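BAG family molecular chaperone regulator 2 (Arabidopsis thaliana, PDB 4HWD) probably acts as a co-chaperone that binds the ATPase domain of Hsp70/Hsc70 chaperones and regulates programmed cell death and stress responses. Local coordinates at residues M49-L52 / V53-D56; K67-M70 / Q71-L75. All blocks are in the same frame, centred on the assembly; numbering follows the deposited sequence.

Interaction 1 of 2, residues M49-L52 / V53-D56; sequences MNQL and VKLD
Asn50 and Lys54 meet one turn apart on helix 38-57, the second helix along the chain in the three-helix bundle that makes up this BAG domain, and the contact is local to that helix. Four backbone bonds of the i to i+4 kind define it. Val53 N donates to Met49 O at 3.0 Å, with an N-H...O angle of 150°, and Leu55 N reaches Gln51 O at 2.9 Å. The Lys54 N to Asn50 O bond is longer, 3.2 Å, but straighter at 165°; Asp56 N to Leu52 O completes the set. Unbroken i to i+4 pairing through residue 56 is the evidence that regular alpha-helix persists almost to the end of helix 38-57.

Among the side chains, Lys54 passes its aliphatic part by the amide of Asn50. CG of Asn50 stands anti to the backbone N (chi1 -178°), and this, with the extended lysine chain, brings ND2 beside the lysine methylenes. The two side chains meet at a slant. Asn50 ND2 lies 3.0 Å from Lys54 CE, a tight contact for nitrogen against carbon, whereas the ammonium NZ is farther from ND2, at 3.8 Å. The lysine's charge is thus carried past the amide.

The leucines meet each other only lightly and also pack on the neighbouring helices. Leu52 CD1 and Leu55 CD2 are 4.4 Å apart, while both residues touch Glu72 of helix 63-89. Leu55, which is buried, reaches Ile12 of helix 2-31 as well, and Gln51 rests on Ile12, Gln15 and Leu19 of that helix. On the exposed side, the CG2 methyl of Val53, standing between its backbone N and carbonyl carbon, lies tightly against the preceding turn, 2.9 Å from Asn50 O.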
ATOM      1  N   MET A  49      -0.739   5.376  -2.136  1.00 10.60           N
ATOM      2  CA  MET A  49      -1.957   6.115  -2.459  1.00 10.50           C
ATOM      3  C   MET A  49      -2.343   5.896  -3.916  1.00  8.70           C
ATOM      4  O   MET A  49      -3.524   5.791  -4.248  1.00  9.55           O
ATOM      5  CB  MET A  49      -1.766   7.616  -2.187  1.00 14.58           C
ATOM      6  CG  MET A  49      -1.592   7.983  -0.710  1.00 14.18           C
ATOM      7  SD  MET A  49      -3.029   7.541   0.308  1.00 19.61           S
ATOM      8  CE  MET A  49      -4.269   8.761  -0.247  1.00 28.20           C
ATOM      9  N   ASN A  50      -1.347   5.822  -4.788  1.00 14.51           N
ATOM     10  CA  ASN A  50      -1.625   5.590  -6.202  1.00 12.95           C
ATOM     11  C   ASN A  50      -2.347   4.256  -6.401  1.00 15.78           C
ATOM     12  O   ASN A  50      -3.234   4.147  -7.243  1.00 15.37           O
ATOM     13  CB  ASN A  50      -0.340   5.575  -7.013  1.00 15.17           C
ATOM     14  CG  ASN A  50      -0.605   5.395  -8.491  1.00 21.11           C
ATOM     15  OD1 ASN A  50      -0.386   6.304  -9.289  1.00 20.51           O
ATOM     16  ND2 ASN A  50      -1.092   4.219  -8.862  1.00 16.07           N
ATOM     17  N   GLN A  51      -1.956   3.241  -5.632  1.00  5.73           N
ATOM     18  CA  GLN A  51      -2.591   1.929  -5.728  1.00  7.62           C
ATOM     19  C   GLN A  51      -4.004   2.022  -5.178  1.00  5.61           C
ATOM     20  O   GLN A  51      -4.908   1.337  -5.640  1.00  6.20           O
ATOM     21  CB  GLN A  51      -1.804   0.885  -4.927  1.00  5.79           C
ATOM     22  CG  GLN A  51      -0.494   0.448  -5.548  1.00  8.02           C
ATOM     23  CD  GLN A  51      -0.661  -0.024  -6.991  1.00  6.99           C
ATOM     24  OE1 GLN A  51      -1.643  -0.688  -7.329  1.00  5.36           O
ATOM     25  NE2 GLN A  51       0.309   0.309  -7.845  1.00  5.56           N
ATOM     26  N   LEU A  52      -4.184   2.875  -4.177  1.00 15.19           N
ATOM     27  CA  LEU A  52      -5.480   3.053  -3.542  1.00 19.54           C
ATOM     28  C   LEU A  52      -6.516   3.713  -4.469  1.00 19.23           C
ATOM     29  O   LEU A  52      -7.697   3.365  -4.428  1.00 23.16           O
ATOM     30  CB  LEU A  52      -5.311   3.865  -2.248  1.00 16.99           C
ATOM     31  CG  LEU A  52      -6.438   3.740  -1.219  1.00 24.01           C
ATOM     32  CD1 LEU A  52      -6.707   2.275  -0.932  1.00 20.47           C
ATOM     33  CD2 LEU A  52      -6.058   4.477   0.054  1.00 31.94           C
ATOM     34  N   VAL A  53      -6.087   4.665  -5.293  1.00 23.53           N
ATOM     35  CA  VAL A  53      -7.014   5.303  -6.230  1.00 30.64           C
ATOM     36  C   VAL A  53      -7.327   4.288  -7.334  1.00 31.27           C
ATOM     37  O   VAL A  53      -8.482   4.128  -7.730  1.00 35.25           O
ATOM     38  CB  VAL A  53      -6.421   6.590  -6.883  1.00 30.03           C
ATOM     39  CG1 VAL A  53      -6.028   7.593  -5.802  1.00 27.78           C
ATOM     40  CG2 VAL A  53      -5.229   6.248  -7.763  1.00 23.48           C
ATOM     41  N   LYS A  54      -6.289   3.603  -7.819  1.00 25.96           N
ATOM     42  CA  LYS A  54      -6.451   2.587  -8.859  1.00 24.66           C
ATOM     43  C   LYS A  54      -7.458   1.556  -8.390  1.00 26.64           C
ATOM     44  O   LYS A  54      -8.333   1.136  -9.148  1.00 32.87           O
ATOM     45  CB  LYS A  54      -5.122   1.891  -9.157  1.00 18.63           C
ATOM     46  CG  LYS A  54      -4.106   2.752  -9.859  1.00 19.50           C
ATOM     47  CD  LYS A  54      -2.980   1.897 -10.396  1.00 20.91           C
ATOM     48  CE  LYS A  54      -2.028   2.716 -11.254  1.00 15.83           C
ATOM     49  NZ  LYS A  54      -0.993   1.848 -11.859  1.00 29.46           N
ATOM     50  N   LEU A  55      -7.337   1.152  -7.133  1.00 23.65           N
ATOM     51  CA  LEU A  55      -8.252   0.179  -6.569  1.00 20.05           C
ATOM     52  C   LEU A  55      -9.668   0.733  -6.661  1.00 28.50           C
ATOM     53  O   LEU A  55     -10.490   0.221  -7.413  1.00 36.98           O
ATOM     54  CB  LEU A  55      -7.899  -0.100  -5.112  1.00 22.55           C
ATOM     55  CG  LEU A  55      -8.672  -1.253  -4.477  1.00 28.76           C
ATOM     56  CD1 LEU A  55      -8.199  -2.560  -5.082  1.00 31.89           C
ATOM     57  CD2 LEU A  55      -8.455  -1.266  -2.980  1.00 30.18           C
ATOM     58  N   ASP A  56      -9.941   1.793  -5.905  1.00 52.52           N
ATOM     59  CA  ASP A  56     -11.259   2.425  -5.884  1.00 55.13           C
ATOM     60  C   ASP A  56     -11.910   2.601  -7.256  1.00 49.92           C
ATOM     61  O   ASP A  56     -13.125   2.454  -7.392  1.00 57.76           O
ATOM     62  CB  ASP A  56     -11.175   3.780  -5.178  1.00 58.20           C
ATOM     63  CG  ASP A  56     -10.965   3.644  -3.683  1.00 59.51           C
ATOM     64  OD1 ASP A  56     -10.779   4.678  -3.010  1.00 55.47           O
ATOM     65  OD2 ASP A  56     -10.989   2.500  -3.179  1.00 56.92           O
TER

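Interaction 2 of 2, residues K67-M70 / Q71-L75; sequences KKKM and QEERL
Met70 bends over Gln71 and Arg74 on helix 63-89, the last helix of the three-helix BAG bundle; the contact is one turn of side-chain packing along that helix. The methionine chain turns at chi2 and chi3 (-126° and 91°), both away from staggered values, which brings its terminal methyl in among nitrogens. CE lies 3.1 Å from Gln71 NE2 and 3.2 Å from Arg74 NH1, tight approaches that make the methyl position strained and perhaps inexact. Met70 and Arg74 run side by side in the same direction, with CE oblique to the guanidinium, while Met70 and Gln71 cross.

The backbone is bonded i to i+4 through the same turn. Glu72 N to Lys68 O (2.8 Å) and Glu73 N to Lys69 O lie nearly in line with their carbonyls. Arg74 N to Met70 O is less direct, its donor 45° out of the carbonyl plane. Gln71 N bonds Lys67 O and, weakly, Lys68 O.

Two lysine-glutamate pairs come near each other without forming a salt bridge. Lys69 and Glu73 lie side by side, pointing the same way, yet Lys69 NZ stays 4.1 Å from Glu73 OE2; Lys68 NZ is 4.5 Å from Glu72 OE1. Lys67 instead bridges to Asp63.

The buried Gln71 packs on Ser13 and Val16 of helix 2-31. Within its own helix, Gln71 CB lies 3.2 Å from Lys68 O.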
ATOM      1  N   LYS A  67     -12.713  -8.783  -1.791  1.00 22.48           N
ATOM      2  CA  LYS A  67     -11.272  -8.797  -1.980  1.00 22.50           C
ATOM      3  C   LYS A  67     -10.706  -7.381  -1.983  1.00 25.13           C
ATOM      4  O   LYS A  67      -9.817  -7.068  -1.193  1.00 35.20           O
ATOM      5  CB  LYS A  67     -10.920  -9.484  -3.293  1.00 16.83           C
ATOM      6  CG  LYS A  67     -10.706 -10.976  -3.180  1.00 24.37           C
ATOM      7  CD  LYS A  67     -10.390 -11.583  -4.538  1.00 18.19           C
ATOM      8  CE  LYS A  67      -9.697 -12.932  -4.386  1.00 23.54           C
ATOM      9  NZ  LYS A  67     -10.408 -13.853  -3.452  1.00 14.51           N
ATOM     10  N   LYS A  68     -11.218  -6.534  -2.873  1.00 36.45           N
ATOM     11  CA  LYS A  68     -10.753  -5.151  -2.963  1.00 38.50           C
ATOM     12  C   LYS A  68     -10.840  -4.492  -1.588  1.00 41.71           C
ATOM     13  O   LYS A  68      -9.982  -3.699  -1.214  1.00 47.36           O
ATOM     14  CB  LYS A  68     -11.593  -4.355  -3.963  1.00 44.89           C
ATOM     15  CG  LYS A  68     -12.975  -3.990  -3.455  1.00 44.96           C
ATOM     16  CD  LYS A  68     -13.262  -2.526  -3.729  1.00 51.65           C
ATOM     17  CE  LYS A  68     -14.666  -2.130  -3.309  1.00 51.48           C
ATOM     18  NZ  LYS A  68     -14.985  -0.733  -3.732  1.00 49.82           N
ATOM     19  N   LYS A  69     -11.894  -4.826  -0.850  1.00 41.44           N
ATOM     20  CA  LYS A  69     -12.100  -4.308   0.494  1.00 42.03           C
ATOM     21  C   LYS A  69     -10.923  -4.542   1.445  1.00 48.74           C
ATOM     22  O   LYS A  69     -10.245  -3.591   1.849  1.00 47.07           O
ATOM     23  CB  LYS A  69     -13.295  -5.015   1.138  1.00 39.27           C
ATOM     24  CG  LYS A  69     -13.415  -4.840   2.645  1.00 37.82           C
ATOM     25  CD  LYS A  69     -14.406  -5.842   3.226  1.00 40.75           C
ATOM     26  CE  LYS A  69     -14.449  -5.792   4.745  1.00 51.54           C
ATOM     27  NZ  LYS A  69     -15.022  -4.518   5.256  1.00 45.33           N
ATOM     28  N   MET A  70     -10.655  -5.811   1.752  1.00 44.75           N
ATOM     29  CA  MET A  70      -9.522  -6.196   2.588  1.00 39.97           C
ATOM     30  C   MET A  70      -8.219  -5.617   2.043  1.00 36.70           C
ATOM     31  O   MET A  70      -7.251  -5.437   2.780  1.00 45.09           O
ATOM     32  CB  MET A  70      -9.399  -7.721   2.644  1.00 40.38           C
ATOM     33  CG  MET A  70      -8.127  -8.209   3.348  1.00 47.35           C
ATOM     34  SD  MET A  70      -7.124  -9.367   2.376  1.00 67.44           S
ATOM     35  CE  MET A  70      -6.009  -8.252   1.530  1.00 38.93           C
ATOM     36  N   GLN A  71      -8.205  -5.330   0.749  1.00 28.93           N
ATOM     37  CA  GLN A  71      -7.027  -4.784   0.098  1.00 29.90           C
ATOM     38  C   GLN A  71      -6.826  -3.286   0.369  1.00 30.95           C
ATOM     39  O   GLN A  71      -5.713  -2.847   0.657  1.00 22.69           O
ATOM     40  CB  GLN A  71      -7.103  -5.041  -1.405  1.00 25.42           C
ATOM     41  CG  GLN A  71      -5.755  -4.950  -2.094  1.00 29.15           C
ATOM     42  CD  GLN A  71      -4.787  -6.019  -1.607  1.00 22.74           C
ATOM     43  OE1 GLN A  71      -3.588  -5.784  -1.522  1.00 24.94           O
ATOM     44  NE2 GLN A  71      -5.308  -7.202  -1.299  1.00 24.92           N
ATOM     45  N   GLU A  72      -7.883  -2.488   0.269  1.00 37.94           N
ATOM     46  CA  GLU A  72      -7.715  -1.067   0.543  1.00 42.41           C
ATOM     47  C   GLU A  72      -7.632  -0.877   2.054  1.00 32.25           C
ATOM     48  O   GLU A  72      -7.088   0.113   2.536  1.00 31.81           O
ATOM     49  CB  GLU A  72      -8.855  -0.241  -0.055  1.00 47.43           C
ATOM     50  CG  GLU A  72     -10.218  -0.438   0.554  1.00 48.02           C
ATOM     51  CD  GLU A  72     -11.202   0.556  -0.014  1.00 53.50           C
ATOM     52  OE1 GLU A  72     -11.451   0.501  -1.241  1.00 47.29           O
ATOM     53  OE2 GLU A  72     -11.709   1.399   0.761  1.00 56.59           O
ATOM     54  N   GLU A  73      -8.164  -1.851   2.785  1.00 22.97           N
ATOM     55  CA  GLU A  73      -8.128  -1.861   4.241  1.00 21.05           C
ATOM     56  C   GLU A  73      -6.677  -2.123   4.673  1.00 31.20           C
ATOM     57  O   GLU A  73      -6.193  -1.581   5.679  1.00 22.45           O
ATOM     58  CB  GLU A  73      -9.048  -2.964   4.764  1.00 26.36           C
ATOM     59  CG  GLU A  73      -8.804  -3.370   6.205  1.00 34.30           C
ATOM     60  CD  GLU A  73      -9.951  -4.189   6.777  1.00 47.06           C
ATOM     61  OE1 GLU A  73      -9.789  -4.764   7.879  1.00 56.08           O
ATOM     62  OE2 GLU A  73     -11.021  -4.248   6.130  1.00 39.20           O
ATOM     63  N   ARG A  74      -5.994  -2.960   3.894  1.00 37.24           N
ATOM     64  CA  ARG A  74      -4.596  -3.302   4.139  1.00 28.97           C
ATOM     65  C   ARG A  74      -3.740  -2.094   3.796  1.00 24.32           C
ATOM     66  O   ARG A  74      -2.763  -1.798   4.482  1.00 21.30           O
ATOM     67  CB  ARG A  74      -4.188  -4.493   3.269  1.00 29.67           C
ATOM     68  CG  ARG A  74      -2.703  -4.566   2.965  1.00 25.94           C
ATOM     69  CD  ARG A  74      -2.324  -5.972   2.537  1.00 27.20           C
ATOM     70  NE  ARG A  74      -2.423  -6.909   3.654  1.00 32.04           N
ATOM     71  CZ  ARG A  74      -2.707  -8.202   3.522  1.00 36.73           C
ATOM     72  NH1 ARG A  74      -2.927  -8.720   2.317  1.00 41.57           N
ATOM     73  NH2 ARG A  74      -2.764  -8.983   4.592  1.00 35.09           N
ATOM     74  N   LEU A  75      -4.127  -1.404   2.727  1.00 18.92           N
ATOM     75  CA  LEU A  75      -3.433  -0.209   2.266  1.00 17.50           C
ATOM     76  C   LEU A  75      -3.586   0.920   3.273  1.00 19.49           C
ATOM     77  O   LEU A  75      -2.678   1.731   3.449  1.00 16.60           O
ATOM     78  CB  LEU A  75      -3.989   0.241   0.914  1.00 18.60           C
ATOM     79  CG  LEU A  75      -3.322  -0.370  -0.308  1.00 19.92           C
ATOM     80  CD1 LEU A  75      -4.159  -0.095  -1.548  1.00 18.03           C
ATOM     81  CD2 LEU A  75      -1.915   0.197  -0.449  1.00 19.69           C
TER

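In the fold
Interaction 1 precedes interaction 2 in the sequence, on the consecutive helices 38-57 and 63-89, and their centres lie about 10 Å apart. The fold sets them against each other: Leu52 CD1 packs 3.4 Å from Glu72 CB, and Leu55 CD2 lies 3.4 Å from Lys68 O. Beside this packing, Asp56 OD2 and Glu72 OE1 approach to 2.8 Å, two carboxylate oxygens close together, an arrangement that may raise the proton affinity of one of the groups. Both stretches also touch helix 2-31, so each supplies part of the interface joining the three helices of the BAG domain.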